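Local structure of aminopeptidase (Aneurinibacillus sp. AM-1, 5IB9) at residues T21-L25 with A242-A246; E37-V41 with H228-V232; Y53-P59 with H204-K210; K234-D240 with Y370-T376; T248-A252 with R265-F269. The protein probably removes residues from the amino end of peptides as a zinc-dependent M28-family aminopeptidase that carries a protease-associated domain and forms a homodimer. Residues are numbered along the deposited sequence.

How the contacts relate
Contacts 1, 2 and 5 are buried, and contacts 3 and 4 partly so. Helix 238-256 runs through three of them: its start meets the 370-376 loop in contact 4, its next turns meet helix 15-25 in contact 1, and its middle covers strand 263-269 in contact 5. Contacts 1 and 5 are mainly apolar packing. Contact 3 is backbone pairing in the same sheet as contact 5, and it reaches the second subunit. Contact 2 is mixed and contact 4 polar; they share a zinc ion, bound by His228 and Asp240 among others. Contact 2 bridges to contact 5 through His229 N and Phe269 O, 2.9 Å apart, while contacts 3 and 4 lie about 25 Å apart between centres.

Contact 1: T21-L25 with A242-A246; sequences TIQFL and ASGVA
This is helix-helix packing inside the M28 peptidase domain, between the last turn of helix 15-25 and an early turn of helix 238-256. Both segments are alpha-helical. Their axes approach to 8.9 Å at 134° between N-to-C directions, an oblique, roughly antiparallel crossing. Thr21 CA lies 5.6 Å from Ala246 CA, and Ile22 CA lies 5.3 Å from Ala242 CA. Thr21 (chi1 m) points its CB at the partner and sets CG2 3.7 Å from Ala246 CA. Ile22 (m, t) starts sideways, but its end reaches over: CD1 is 3.7 Å from Ser243 CA and CG1 is 3.9 Å from Ala246 CB. Leu25 (m, t) places CB 4.0 Å from Ala242 CB and CD1 3.9 Å from Val245 CG1. The small Ala242 and Ala246 leave room for these branched chains. Leu25 and Val245 also touch helix 35-50, making a three-helix junction. One water bridges the helices, 2.7 Å from Thr21 OG1 and 2.9 Å from Ala246 O, to which it donates.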
# COMPACT_ATOMS: atom_id res chain seq x y z
N THR A 21 21.67 -19.57 -14.11
CA THR A 21 20.54 -19.04 -13.36
C THR A 21 19.19 -19.29 -13.97
O THR A 21 18.21 -19.68 -13.31
CB THR A 21 20.77 -17.47 -13.24
OG1 THR A 21 21.91 -17.18 -12.44
CG2 THR A 21 19.48 -16.77 -12.66
N ILE A 22 19.08 -19.10 -15.30
CA ILE A 22 17.77 -19.35 -15.98
C ILE A 22 17.38 -20.85 -15.87
O ILE A 22 16.20 -21.16 -15.71
CB ILE A 22 17.75 -18.86 -17.50
CG1 ILE A 22 18.10 -17.34 -17.46
CG2 ILE A 22 16.49 -19.16 -18.16
CD1 ILE A 22 18.51 -16.74 -18.89
N GLN A 23 18.38 -21.70 -16.05
CA GLN A 23 18.13 -23.15 -16.00
C GLN A 23 17.55 -23.48 -14.61
O GLN A 23 16.52 -24.19 -14.56
CB GLN A 23 19.46 -23.86 -16.13
CG GLN A 23 19.29 -25.40 -16.20
CD GLN A 23 20.65 -26.04 -16.56
OE1 GLN A 23 21.72 -25.64 -16.06
NE2 GLN A 23 20.61 -27.00 -17.46
N PHE A 24 18.15 -22.91 -13.57
CA PHE A 24 17.62 -23.19 -12.19
C PHE A 24 16.17 -22.69 -12.09
O PHE A 24 15.25 -23.39 -11.60
CB PHE A 24 18.54 -22.61 -11.07
CG PHE A 24 17.96 -22.87 -9.71
CD1 PHE A 24 18.13 -24.13 -9.10
CD2 PHE A 24 17.06 -21.91 -9.15
CE1 PHE A 24 17.40 -24.41 -7.89
CE2 PHE A 24 16.29 -22.16 -7.95
CZ PHE A 24 16.56 -23.46 -7.33
N LEU A 25 15.93 -21.39 -12.43
CA LEU A 25 14.68 -20.75 -12.15
C LEU A 25 13.48 -21.29 -12.95
O LEU A 25 12.35 -21.27 -12.53
CB LEU A 25 14.80 -19.17 -12.31
CG LEU A 25 15.71 -18.56 -11.24
CD1 LEU A 25 15.84 -17.14 -11.74
CD2 LEU A 25 15.07 -18.61 -9.88
N ALA A 242 13.15 -14.79 -15.98
CA ALA A 242 14.46 -15.27 -15.51
C ALA A 242 15.65 -14.67 -16.17
O ALA A 242 16.71 -14.49 -15.53
CB ALA A 242 14.55 -16.84 -15.50
N SER A 243 15.53 -14.30 -17.45
CA SER A 243 16.57 -13.64 -18.15
C SER A 243 17.01 -12.38 -17.42
O SER A 243 18.20 -12.19 -17.21
CB SER A 243 16.12 -13.32 -19.60
OG SER A 243 15.12 -12.33 -19.63
N GLY A 244 16.05 -11.53 -17.08
CA GLY A 244 16.42 -10.30 -16.40
C GLY A 244 17.00 -10.55 -15.00
O GLY A 244 17.86 -9.83 -14.61
N VAL A 245 16.48 -11.54 -14.31
CA VAL A 245 17.05 -11.90 -12.98
C VAL A 245 18.51 -12.32 -13.19
O VAL A 245 19.38 -11.89 -12.39
CB VAL A 245 16.27 -13.03 -12.39
CG1 VAL A 245 17.07 -13.54 -11.13
CG2 VAL A 245 14.85 -12.56 -11.97
N ALA A 246 18.74 -13.12 -14.24
CA ALA A 246 20.09 -13.58 -14.46
C ALA A 246 21.10 -12.47 -14.77
O ALA A 246 22.25 -12.44 -14.29
CB ALA A 246 20.12 -14.58 -15.65
O HOH W 1 23.21 -14.97 -13.38

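Contact 2: E37-V41 with H228-V232; sequences ELKAV and HHDSV. With ZN (zinc ion), chain C.
The zinc site of the M28 peptidase is the setting: the loop leaving strand 222-228 carries the zinc ligand His228 and then packs on helix 35-50. Segment 37-41 is helical, while 228-232 is extended or irregular after His228. Glu37 CA faces Asp230 CA at 6.0 Å, and Ala40 CA faces His229 CA at 6.9 Å. His229 (chi1 p, 52°) points toward the helix. Val41 CG2 lies over one face of its ring, 4.0 Å from the centroid, a CH-pi contact. Glu37 (t, t) reaches the ring edge, where His229 ND1 gives a weak hydrogen bond to Glu37 OE2 at 3.3 Å; Ser203 holds the other carboxylate oxygen, OE1. Asp230 turns its carboxylate away from the helix, to the backbone amides of Glu272 and Glu273. His228 (chi1 p) folds back, so that His228 ND1 makes weak hydrogen bonds to Asp230 O (2.9 Å) and Asp230 OD1 (3.0 Å). These bonds are consistent with the ring being held so that His228 NE2 binds the zinc ion at 2.0 Å.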
# COMPACT_ATOMS: atom_id res chain seq x y z
N GLU A 37 7.76 -19.36 -6.23
CA GLU A 37 8.34 -17.94 -6.12
C GLU A 37 9.16 -17.88 -4.88
O GLU A 37 10.22 -17.25 -4.95
CB GLU A 37 7.23 -16.88 -6.09
CG GLU A 37 7.86 -15.53 -6.44
CD GLU A 37 6.96 -14.36 -6.17
OE1 GLU A 37 6.23 -14.42 -5.13
OE2 GLU A 37 7.00 -13.37 -6.98
N LEU A 38 8.71 -18.51 -3.78
CA LEU A 38 9.54 -18.50 -2.57
C LEU A 38 10.89 -19.17 -2.77
O LEU A 38 11.96 -18.66 -2.35
CB LEU A 38 8.79 -19.15 -1.42
CG LEU A 38 9.49 -19.01 -0.06
CD1 LEU A 38 9.57 -17.62 0.37
CD2 LEU A 38 8.73 -19.88 0.97
N LYS A 39 10.90 -20.31 -3.51
CA LYS A 39 12.14 -20.91 -3.83
C LYS A 39 13.10 -20.00 -4.63
O LYS A 39 14.33 -19.98 -4.46
CB LYS A 39 11.81 -22.21 -4.61
CG LYS A 39 13.04 -22.82 -5.22
CD LYS A 39 12.72 -23.96 -6.34
CE LYS A 39 11.83 -24.93 -5.68
NZ LYS A 39 11.25 -25.87 -6.75
N ALA A 40 12.51 -19.26 -5.55
CA ALA A 40 13.31 -18.33 -6.36
C ALA A 40 13.94 -17.21 -5.47
O ALA A 40 15.09 -16.81 -5.64
CB ALA A 40 12.45 -17.69 -7.50
N VAL A 41 13.05 -16.67 -4.61
CA VAL A 41 13.52 -15.64 -3.64
C VAL A 41 14.72 -16.16 -2.85
O VAL A 41 15.74 -15.46 -2.74
CB VAL A 41 12.35 -15.24 -2.73
CG1 VAL A 41 12.89 -14.57 -1.46
CG2 VAL A 41 11.39 -14.42 -3.51
N HIS A 228 12.11 -8.87 -12.48
CA HIS A 228 11.08 -9.55 -11.65
C HIS A 228 11.26 -11.06 -11.68
O HIS A 228 11.67 -11.63 -12.71
CB HIS A 228 9.61 -9.17 -12.06
CG HIS A 228 9.16 -9.63 -13.45
ND1 HIS A 228 8.44 -10.83 -13.62
CD2 HIS A 228 9.17 -8.99 -14.61
CE1 HIS A 228 8.12 -10.90 -14.93
NE2 HIS A 228 8.57 -9.82 -15.54
N HIS A 229 11.00 -11.66 -10.52
CA HIS A 229 11.25 -13.11 -10.38
C HIS A 229 10.05 -14.03 -10.45
O HIS A 229 10.27 -15.21 -10.39
CB HIS A 229 12.09 -13.40 -9.09
CG HIS A 229 11.54 -12.78 -7.84
ND1 HIS A 229 10.29 -12.94 -7.27
CD2 HIS A 229 12.21 -11.90 -7.05
CE1 HIS A 229 10.21 -12.17 -6.16
NE2 HIS A 229 11.40 -11.57 -6.02
N ASP A 230 8.89 -13.44 -10.66
CA ASP A 230 7.68 -14.28 -10.88
C ASP A 230 7.40 -14.42 -12.38
O ASP A 230 7.90 -13.65 -13.22
CB ASP A 230 6.46 -13.64 -10.24
CG ASP A 230 6.07 -12.29 -10.81
OD1 ASP A 230 6.93 -11.38 -11.05
OD2 ASP A 230 4.85 -12.11 -11.06
N SER A 231 6.61 -15.50 -12.64
CA SER A 231 6.15 -15.67 -14.05
C SER A 231 4.67 -15.97 -14.03
O SER A 231 4.08 -16.11 -12.99
CB SER A 231 6.92 -16.81 -14.75
OG SER A 231 6.56 -18.06 -14.18
N VAL A 232 4.05 -15.89 -15.22
CA VAL A 232 2.58 -16.21 -15.24
C VAL A 232 2.31 -17.72 -15.11
O VAL A 232 3.20 -18.55 -15.33
CB VAL A 232 1.95 -15.69 -16.55
CG1 VAL A 232 2.09 -14.14 -16.60
CG2 VAL A 232 2.47 -16.38 -17.82
ZN ZN C . 8.26 -9.56 -17.53

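Contact 3: Y53-P59 with H204-K210; sequences YHVEVQP and HNVIATK. With ZN (zinc ion), chain G.
Two antiparallel strands pair in the large mixed sheet, 55-59 with 204-210, with axes 4.5 Å apart at 161°. Val55, Val57 and Pro59 form non-hydrogen-bonded pairs with Ala208, Val206 and His204. Glu56 and Gln58 form hydrogen-bonded pairs with Ile207 and Asn205. The bonds are Glu56 N to Ile207 O (2.9 Å), Ile207 N to Glu56 O (2.8 Å), Gln58 N to Asn205 O (2.8 Å) and Asn205 N to Gln58 O (2.9 Å).

On the valine face, Val55 CG1 fits against Val206 CG1 at 3.6 Å, and small Ala208 leaves a hollow. Tyr53 (chi1 m) fills it, with CD1 3.9 Å from Ala208 CB and CE1 3.6 Å from Lys210 CB. Helix 35-50 covers this face. Val57 CG1 and the Pro59 ring crowd the His204 ring, with CG1 3.7 Å from His204 CD2. On the other face, Ile207 CD1 tucks under Gln58 CB at 4.0 Å, and Asn205 ND2 donates to Gln58 OE1 at 2.9 Å.

At the Tyr53 end, a water links His54 N (2.9 Å) and Thr209 O (2.7 Å). At the other, His204 (m) binds zinc through NE2 at 2.0 Å, with waters and Glu288 of the second subunit. Glu56 OE2 hydrogen-bonds to Ser287 OG of that subunit. Backbone pairing builds the sheet; zinc, polar side chains and backbone bonds from Val57 tie it to the second subunit.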
# COMPACT_ATOMS: atom_id res chain seq x y z
N TYR A 53 27.30 -9.66 -1.03
CA TYR A 53 26.31 -8.70 -0.66
C TYR A 53 25.53 -9.05 0.65
O TYR A 53 25.22 -10.21 0.92
CB TYR A 53 25.25 -8.57 -1.79
CG TYR A 53 25.80 -7.85 -3.03
CD1 TYR A 53 25.61 -6.51 -3.21
CD2 TYR A 53 26.43 -8.58 -4.05
CE1 TYR A 53 26.11 -5.87 -4.32
CE2 TYR A 53 26.98 -7.92 -5.16
CZ TYR A 53 26.84 -6.56 -5.28
OH TYR A 53 27.33 -5.88 -6.40
N HIS A 54 25.27 -8.00 1.37
CA HIS A 54 24.18 -8.06 2.40
C HIS A 54 22.82 -7.92 1.63
O HIS A 54 22.64 -7.05 0.74
CB HIS A 54 24.40 -6.96 3.44
CG HIS A 54 23.34 -6.90 4.49
ND1 HIS A 54 22.36 -5.93 4.48
CD2 HIS A 54 23.11 -7.68 5.57
CE1 HIS A 54 21.57 -6.12 5.52
NE2 HIS A 54 21.99 -7.18 6.19
N VAL A 55 21.90 -8.75 2.04
CA VAL A 55 20.64 -8.85 1.22
C VAL A 55 19.48 -8.60 2.17
O VAL A 55 19.53 -9.01 3.34
CB VAL A 55 20.58 -10.27 0.63
CG1 VAL A 55 19.26 -10.46 -0.12
CG2 VAL A 55 21.71 -10.44 -0.35
N GLU A 56 18.49 -7.86 1.73
CA GLU A 56 17.24 -7.77 2.47
C GLU A 56 16.11 -8.38 1.64
O GLU A 56 16.13 -8.33 0.40
CB GLU A 56 16.88 -6.29 2.61
CG GLU A 56 18.00 -5.67 3.57
CD GLU A 56 17.94 -6.11 5.11
OE1 GLU A 56 18.92 -5.81 5.84
OE2 GLU A 56 17.00 -6.83 5.61
N VAL A 57 15.11 -8.92 2.33
CA VAL A 57 13.95 -9.57 1.64
C VAL A 57 12.76 -8.79 2.15
O VAL A 57 12.41 -8.83 3.33
CB VAL A 57 13.89 -11.01 1.92
CG1 VAL A 57 12.63 -11.61 1.26
CG2 VAL A 57 15.08 -11.75 1.26
N GLN A 58 12.10 -8.06 1.27
CA GLN A 58 10.90 -7.26 1.66
C GLN A 58 9.62 -8.05 1.38
O GLN A 58 9.35 -8.32 0.23
CB GLN A 58 10.92 -5.92 0.93
CG GLN A 58 9.66 -5.02 1.31
CD GLN A 58 9.46 -3.91 0.38
OE1 GLN A 58 9.98 -3.85 -0.77
NE2 GLN A 58 8.73 -2.92 0.81
N PRO A 59 8.82 -8.40 2.41
CA PRO A 59 7.58 -9.18 2.18
C PRO A 59 6.51 -8.23 1.85
O PRO A 59 6.54 -7.04 2.31
CB PRO A 59 7.31 -9.87 3.54
CG PRO A 59 7.84 -8.80 4.58
CD PRO A 59 9.04 -8.10 3.87
N HIS A 204 7.51 -11.35 -2.25
CA HIS A 204 8.72 -10.68 -1.73
C HIS A 204 9.49 -10.00 -2.82
O HIS A 204 9.47 -10.43 -3.98
CB HIS A 204 9.66 -11.73 -1.17
CG HIS A 204 9.07 -12.67 -0.16
ND1 HIS A 204 8.26 -13.76 -0.48
CD2 HIS A 204 9.09 -12.61 1.19
CE1 HIS A 204 7.80 -14.30 0.64
NE2 HIS A 204 8.35 -13.67 1.66
N ASN A 205 10.27 -8.96 -2.42
CA ASN A 205 11.34 -8.39 -3.23
C ASN A 205 12.66 -8.76 -2.58
O ASN A 205 12.75 -8.80 -1.36
CB ASN A 205 11.23 -6.85 -3.29
CG ASN A 205 9.86 -6.42 -3.76
OD1 ASN A 205 9.40 -6.91 -4.79
ND2 ASN A 205 9.34 -5.37 -3.18
N VAL A 206 13.68 -8.96 -3.40
CA VAL A 206 15.04 -9.31 -2.90
C VAL A 206 15.93 -8.14 -3.29
O VAL A 206 16.01 -7.76 -4.45
CB VAL A 206 15.58 -10.60 -3.54
CG1 VAL A 206 16.98 -10.81 -2.89
CG2 VAL A 206 14.65 -11.77 -3.25
N ILE A 207 16.58 -7.54 -2.26
CA ILE A 207 17.28 -6.28 -2.50
C ILE A 207 18.76 -6.41 -2.03
O ILE A 207 19.03 -6.73 -0.86
CB ILE A 207 16.68 -5.14 -1.70
CG1 ILE A 207 15.22 -4.92 -2.08
CG2 ILE A 207 17.48 -3.80 -1.93
CD1 ILE A 207 14.33 -5.02 -0.89
N ALA A 208 19.75 -6.19 -2.92
CA ALA A 208 21.20 -6.35 -2.60
C ALA A 208 21.84 -5.02 -2.92
O ALA A 208 21.69 -4.52 -3.99
CB ALA A 208 21.83 -7.48 -3.53
N THR A 209 22.53 -4.45 -1.95
CA THR A 209 23.03 -3.06 -2.11
C THR A 209 24.55 -3.09 -2.02
O THR A 209 25.06 -3.65 -1.04
CB THR A 209 22.43 -2.18 -1.03
OG1 THR A 209 20.99 -2.11 -1.20
CG2 THR A 209 23.03 -0.74 -1.18
N LYS A 210 25.18 -2.44 -2.96
CA LYS A 210 26.60 -2.15 -2.91
C LYS A 210 26.79 -0.67 -2.52
O LYS A 210 26.46 0.26 -3.25
CB LYS A 210 27.24 -2.42 -4.27
CG LYS A 210 28.83 -2.38 -4.15
CD LYS A 210 29.48 -2.38 -5.49
CE LYS A 210 31.07 -2.67 -5.34
NZ LYS A 210 31.78 -1.45 -4.88
ZN ZN G . 8.24 -14.31 3.58
O HOH W 2 26.23 -5.41 0.65
O HOH W 3 9.26 -15.92 3.97
O HOH W 4 6.53 -14.59 4.52
O HOH W 5 5.94 -15.30 3.69
O HOH W 6 7.53 -16.26 3.54

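Contact 4: K234-D240 with Y370-T376; sequences KAPGAND and YHTPNDT. With ZN (zinc ion), chain B; ZN (zinc ion), chain C; BES (2-(3-amino-2-hydroxy-4-phenyl-butyrylamino)-4-methyl-pentanoic acid), chain H.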
# COMPACT_ATOMS: atom_id res chain seq x y z
N LYS A 234 1.57 -21.45 -15.64
CA LYS A 234 1.97 -22.45 -16.70
C LYS A 234 3.15 -22.04 -17.57
O LYS A 234 3.59 -22.82 -18.41
CB LYS A 234 0.73 -22.81 -17.61
CG LYS A 234 -0.36 -23.49 -16.86
CD LYS A 234 -1.55 -23.90 -17.75
CE LYS A 234 -2.74 -24.10 -16.82
NZ LYS A 234 -4.11 -24.01 -17.47
N ALA A 235 3.72 -20.83 -17.38
CA ALA A 235 4.87 -20.45 -18.14
C ALA A 235 6.13 -20.64 -17.31
O ALA A 235 6.22 -19.99 -16.24
CB ALA A 235 4.81 -18.89 -18.59
N PRO A 236 7.09 -21.45 -17.73
CA PRO A 236 8.33 -21.62 -17.05
C PRO A 236 9.14 -20.30 -16.86
O PRO A 236 10.03 -20.23 -15.97
CB PRO A 236 9.11 -22.70 -17.88
CG PRO A 236 7.91 -23.58 -18.50
CD PRO A 236 7.00 -22.44 -18.89
N GLY A 237 8.84 -19.30 -17.70
CA GLY A 237 9.40 -17.96 -17.43
C GLY A 237 10.85 -17.87 -17.67
O GLY A 237 11.52 -17.11 -16.95
N ALA A 238 11.42 -18.60 -18.64
CA ALA A 238 12.84 -18.52 -18.81
C ALA A 238 13.20 -17.14 -19.30
O ALA A 238 14.21 -16.56 -18.84
CB ALA A 238 13.41 -19.57 -19.81
N ASN A 239 12.43 -16.64 -20.28
CA ASN A 239 12.77 -15.28 -20.73
C ASN A 239 12.03 -14.23 -19.94
O ASN A 239 12.65 -13.13 -19.71
CB ASN A 239 12.53 -15.12 -22.26
CG ASN A 239 13.30 -13.91 -22.76
OD1 ASN A 239 14.48 -13.74 -22.40
ND2 ASN A 239 12.64 -13.09 -23.55
N ASP A 240 10.76 -14.48 -19.60
CA ASP A 240 9.91 -13.54 -18.87
C ASP A 240 9.79 -14.08 -17.45
O ASP A 240 8.82 -14.79 -17.19
CB ASP A 240 8.47 -13.39 -19.53
CG ASP A 240 7.65 -12.28 -18.99
OD1 ASP A 240 8.38 -11.48 -18.13
OD2 ASP A 240 6.38 -12.00 -19.09
N TYR A 370 6.14 -15.72 -25.28
CA TYR A 370 5.80 -14.88 -24.20
C TYR A 370 4.49 -15.31 -23.48
O TYR A 370 3.49 -15.45 -24.14
CB TYR A 370 5.63 -13.52 -24.91
CG TYR A 370 5.02 -12.45 -24.07
CD1 TYR A 370 5.60 -12.09 -22.90
CD2 TYR A 370 3.88 -11.78 -24.50
CE1 TYR A 370 5.05 -11.09 -22.10
CE2 TYR A 370 3.32 -10.78 -23.71
CZ TYR A 370 3.91 -10.47 -22.50
OH TYR A 370 3.35 -9.46 -21.71
N HIS A 371 4.50 -15.59 -22.17
CA HIS A 371 3.34 -15.94 -21.38
C HIS A 371 2.78 -17.31 -21.74
O HIS A 371 1.67 -17.60 -21.35
CB HIS A 371 2.30 -14.85 -21.34
CG HIS A 371 2.70 -13.65 -20.50
ND1 HIS A 371 1.85 -12.61 -20.24
CD2 HIS A 371 3.90 -13.33 -19.92
CE1 HIS A 371 2.49 -11.70 -19.48
NE2 HIS A 371 3.74 -12.11 -19.32
N THR A 372 3.60 -18.13 -22.32
CA THR A 372 3.20 -19.54 -22.74
C THR A 372 4.04 -20.59 -22.09
O THR A 372 5.19 -20.35 -21.68
CB THR A 372 3.31 -19.76 -24.31
OG1 THR A 372 4.64 -20.04 -24.68
CG2 THR A 372 2.70 -18.61 -25.11
N PRO A 373 3.57 -21.86 -22.13
CA PRO A 373 4.43 -22.95 -21.73
C PRO A 373 5.74 -23.14 -22.51
O PRO A 373 6.61 -23.88 -22.09
CB PRO A 373 3.49 -24.21 -21.86
CG PRO A 373 2.14 -23.65 -21.91
CD PRO A 373 2.17 -22.27 -22.47
N ASN A 374 5.86 -22.45 -23.65
CA ASN A 374 7.02 -22.54 -24.50
C ASN A 374 8.05 -21.47 -24.16
O ASN A 374 9.10 -21.41 -24.77
CB ASN A 374 6.57 -22.38 -25.96
CG ASN A 374 5.74 -23.60 -26.43
OD1 ASN A 374 4.65 -23.45 -26.92
ND2 ASN A 374 6.26 -24.79 -26.18
N ASP A 375 7.82 -20.69 -23.07
CA ASP A 375 8.88 -19.79 -22.58
C ASP A 375 9.92 -20.54 -21.76
O ASP A 375 9.87 -20.48 -20.50
CB ASP A 375 8.22 -18.68 -21.76
CG ASP A 375 9.27 -17.63 -21.27
OD1 ASP A 375 10.40 -17.70 -21.74
OD2 ASP A 375 8.87 -16.78 -20.40
N THR A 376 10.82 -21.25 -22.43
CA THR A 376 11.66 -22.27 -21.80
C THR A 376 13.08 -22.02 -22.09
O THR A 376 13.40 -21.16 -22.98
CB THR A 376 11.23 -23.69 -22.27
OG1 THR A 376 11.18 -23.64 -23.71
CG2 THR A 376 9.78 -23.97 -21.83
ZN ZN B . 5.15 -11.08 -18.24
ZN ZN C . 8.26 -9.56 -17.53
N2 BES H . 7.54 -8.41 -19.71
C1 BES H . 6.12 -8.10 -19.65
C6 BES H . 5.90 -6.72 -20.29
C7 BES H . 6.09 -6.58 -21.80
C8 BES H . 5.67 -7.58 -22.72
C12 BES H . 6.66 -5.39 -22.28
C9 BES H . 5.84 -7.35 -24.10
C11 BES H . 6.83 -5.17 -23.67
C10 BES H . 6.43 -6.16 -24.57
C2 BES H . 5.63 -8.12 -18.20
O2 BES H . 6.22 -9.34 -17.74
C3 BES H . 4.15 -8.25 -18.27
O3 BES H . 3.69 -9.28 -18.74
N1 BES H . 3.45 -7.23 -17.92
C4 BES H . 1.99 -7.28 -18.06
C13 BES H . 1.54 -5.92 -17.55
C14 BES H . 1.85 -5.67 -16.07
C15 BES H . 1.20 -4.32 -15.78
C16 BES H . 1.40 -6.77 -15.11
C5 BES H . 1.51 -7.32 -19.51
O1 BES H . 0.33 -7.70 -19.75
O4 BES H . 2.25 -6.99 -20.46
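Metal binding is the central chemistry here. Asp240 bridges the two zinc ions of the active site: Asp240 OD2 is 1.8 Å from the zinc of chain B and Asp240 OD1 is 2.0 Å from that of chain C. His371 NE2 binds the first zinc at 2.0 Å. Asp240 OD2 and His371 NE2 are 2.7 Å apart because they share this metal. The inhibitor's O2 bridges both ions. Glu273 completes the protein ligands of the first zinc; His228 and Asp301 those of the second.

Hydrogen bonds fix the loop to the helix start. Asp375 accepts through its side chain from Asn239 N (OD1, 2.7 Å) and Asp240 N (OD2, 3.1 Å). Ala238 N donates to the backbone oxygen Asp375 O at 3.1 Å. The carboxylate thus holds the amide of the metal ligand Asp240 and the one before it. Thr372-Asp375 forms a type I turn. Thr372 OG1 accepts from Asn374 N in an ST turn and also hydrogen-bonds to Trp369 O.

Packing adds to this: Ala235 CB lies 3.4 Å from Thr372 O, and Pro236 CG meets Thr376 CG2 at 3.8 Å. Tyr370 lays a ring face against the inhibitor's phenyl group.

The contact joins the N-terminal end of helix 238-256 to the loop between strand 358-364 and helix 382-400.

Contact 5: T248-A252 with R265-F269; sequences TLELA and RFITF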
# COMPACT_ATOMS: atom_id res chain seq x y z
N THR A 248 20.63 -9.31 -13.78
CA THR A 248 20.68 -8.56 -12.51
C THR A 248 21.75 -9.19 -11.57
O THR A 248 22.60 -8.46 -11.09
CB THR A 248 19.33 -8.51 -11.83
OG1 THR A 248 18.39 -7.80 -12.67
CG2 THR A 248 19.41 -7.68 -10.48
N LEU A 249 21.70 -10.50 -11.41
CA LEU A 249 22.67 -11.23 -10.54
C LEU A 249 24.06 -11.08 -11.12
O LEU A 249 24.96 -10.80 -10.39
CB LEU A 249 22.23 -12.70 -10.43
CG LEU A 249 21.06 -13.00 -9.55
CD1 LEU A 249 20.76 -14.49 -9.65
CD2 LEU A 249 21.44 -12.65 -8.07
N GLU A 250 24.16 -11.29 -12.44
CA GLU A 250 25.48 -11.29 -13.03
C GLU A 250 26.12 -9.89 -12.90
O GLU A 250 27.33 -9.73 -12.66
CB GLU A 250 25.46 -11.86 -14.43
CG GLU A 250 26.90 -11.89 -15.08
CD GLU A 250 27.98 -12.72 -14.39
OE1 GLU A 250 27.77 -13.48 -13.42
OE2 GLU A 250 29.14 -12.51 -14.85
N LEU A 251 25.35 -8.82 -13.14
CA LEU A 251 25.92 -7.52 -13.02
C LEU A 251 26.25 -7.25 -11.54
O LEU A 251 27.26 -6.54 -11.24
CB LEU A 251 25.00 -6.36 -13.56
CG LEU A 251 24.90 -6.51 -15.10
CD1 LEU A 251 23.93 -5.46 -15.55
CD2 LEU A 251 26.24 -6.33 -15.81
N ALA A 252 25.43 -7.77 -10.59
CA ALA A 252 25.87 -7.57 -9.18
C ALA A 252 27.22 -8.30 -8.94
O ALA A 252 28.01 -7.74 -8.26
CB ALA A 252 24.83 -8.18 -8.26
N ARG A 265 21.75 -0.58 -6.19
CA ARG A 265 20.79 -1.50 -5.58
C ARG A 265 20.35 -2.44 -6.65
O ARG A 265 19.69 -1.97 -7.63
CB ARG A 265 19.58 -0.72 -5.01
CG ARG A 265 20.02 0.34 -3.93
CD ARG A 265 18.84 1.02 -3.34
NE ARG A 265 19.34 1.94 -2.32
CZ ARG A 265 18.50 2.63 -1.56
NH1 ARG A 265 17.15 2.51 -1.60
NH2 ARG A 265 19.06 3.41 -0.69
N PHE A 266 20.57 -3.71 -6.46
CA PHE A 266 20.15 -4.78 -7.41
C PHE A 266 18.96 -5.44 -6.82
O PHE A 266 18.99 -5.92 -5.67
CB PHE A 266 21.31 -5.79 -7.58
CG PHE A 266 22.58 -5.21 -8.17
CD1 PHE A 266 22.73 -5.20 -9.54
CD2 PHE A 266 23.51 -4.65 -7.33
CE1 PHE A 266 23.83 -4.65 -10.14
CE2 PHE A 266 24.73 -4.16 -7.90
CZ PHE A 266 24.86 -4.14 -9.30
N ILE A 267 17.82 -5.41 -7.57
CA ILE A 267 16.58 -5.81 -6.96
C ILE A 267 15.84 -6.80 -7.88
O ILE A 267 15.74 -6.56 -9.12
CB ILE A 267 15.63 -4.57 -6.67
CG1 ILE A 267 16.39 -3.53 -5.91
CG2 ILE A 267 14.37 -5.09 -5.96
CD1 ILE A 267 15.49 -2.31 -5.61
N THR A 268 15.32 -7.87 -7.26
CA THR A 268 14.35 -8.65 -8.03
C THR A 268 13.01 -8.50 -7.38
O THR A 268 12.83 -8.64 -6.17
CB THR A 268 14.79 -10.17 -8.17
OG1 THR A 268 14.81 -10.84 -6.90
CG2 THR A 268 16.14 -10.15 -8.82
N PHE A 269 12.01 -8.14 -8.21
CA PHE A 269 10.67 -7.81 -7.66
C PHE A 269 9.72 -8.97 -7.74
O PHE A 269 9.75 -9.71 -8.72
CB PHE A 269 10.09 -6.67 -8.46
CG PHE A 269 10.87 -5.40 -8.48
CD1 PHE A 269 10.96 -4.59 -7.31
CD2 PHE A 269 11.52 -4.95 -9.60
CE1 PHE A 269 11.69 -3.39 -7.31
CE2 PHE A 269 12.25 -3.75 -9.62
CZ PHE A 269 12.32 -2.99 -8.48
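Phe266 is the main side chain of this contact. Its chi1 is m and chi2 is -88°, which swings the ring from the strand under the helix. Ala252 CB sits almost directly over the ring face, 3.7 Å from the centroid and 9° off the normal, a clear CH-pi contact. The helix backbone also lies close: Phe266 CE1 is 3.5 Å from Ala252 N, and Phe266 CD1 is 3.6 Å from Thr248 O.

Thr248 (chi1 m) turns its methyl to the strand. Its CG2 is 3.9 Å from Phe266 CB and 4.4 Å from Thr268 CG2. Its hydroxyl OG1 goes to Gly244 O and to Ser227 OG instead. Leu251 (m, t) meets the ring only by its base: CB is 4.0 Å from Phe266 CE1, while its end leads away.

Thr268 is p and lies sideways to the helix. Ile267 (m, t) points away from the helix, to the other side of the sheet, where it touches Ile207. Phe48 of helix 35-50 touches both Ala252 and Phe266.

The segment axes run 8.7 Å apart at 162°, nearly antiparallel. This is the helix-on-sheet packing of a beta-alpha-beta unit. Helix 238-256 connects the parallel strands 222-228 and 263-269 and packs on the sheet of the M28 peptidase domain, nearly antiparallel to strand 263-269.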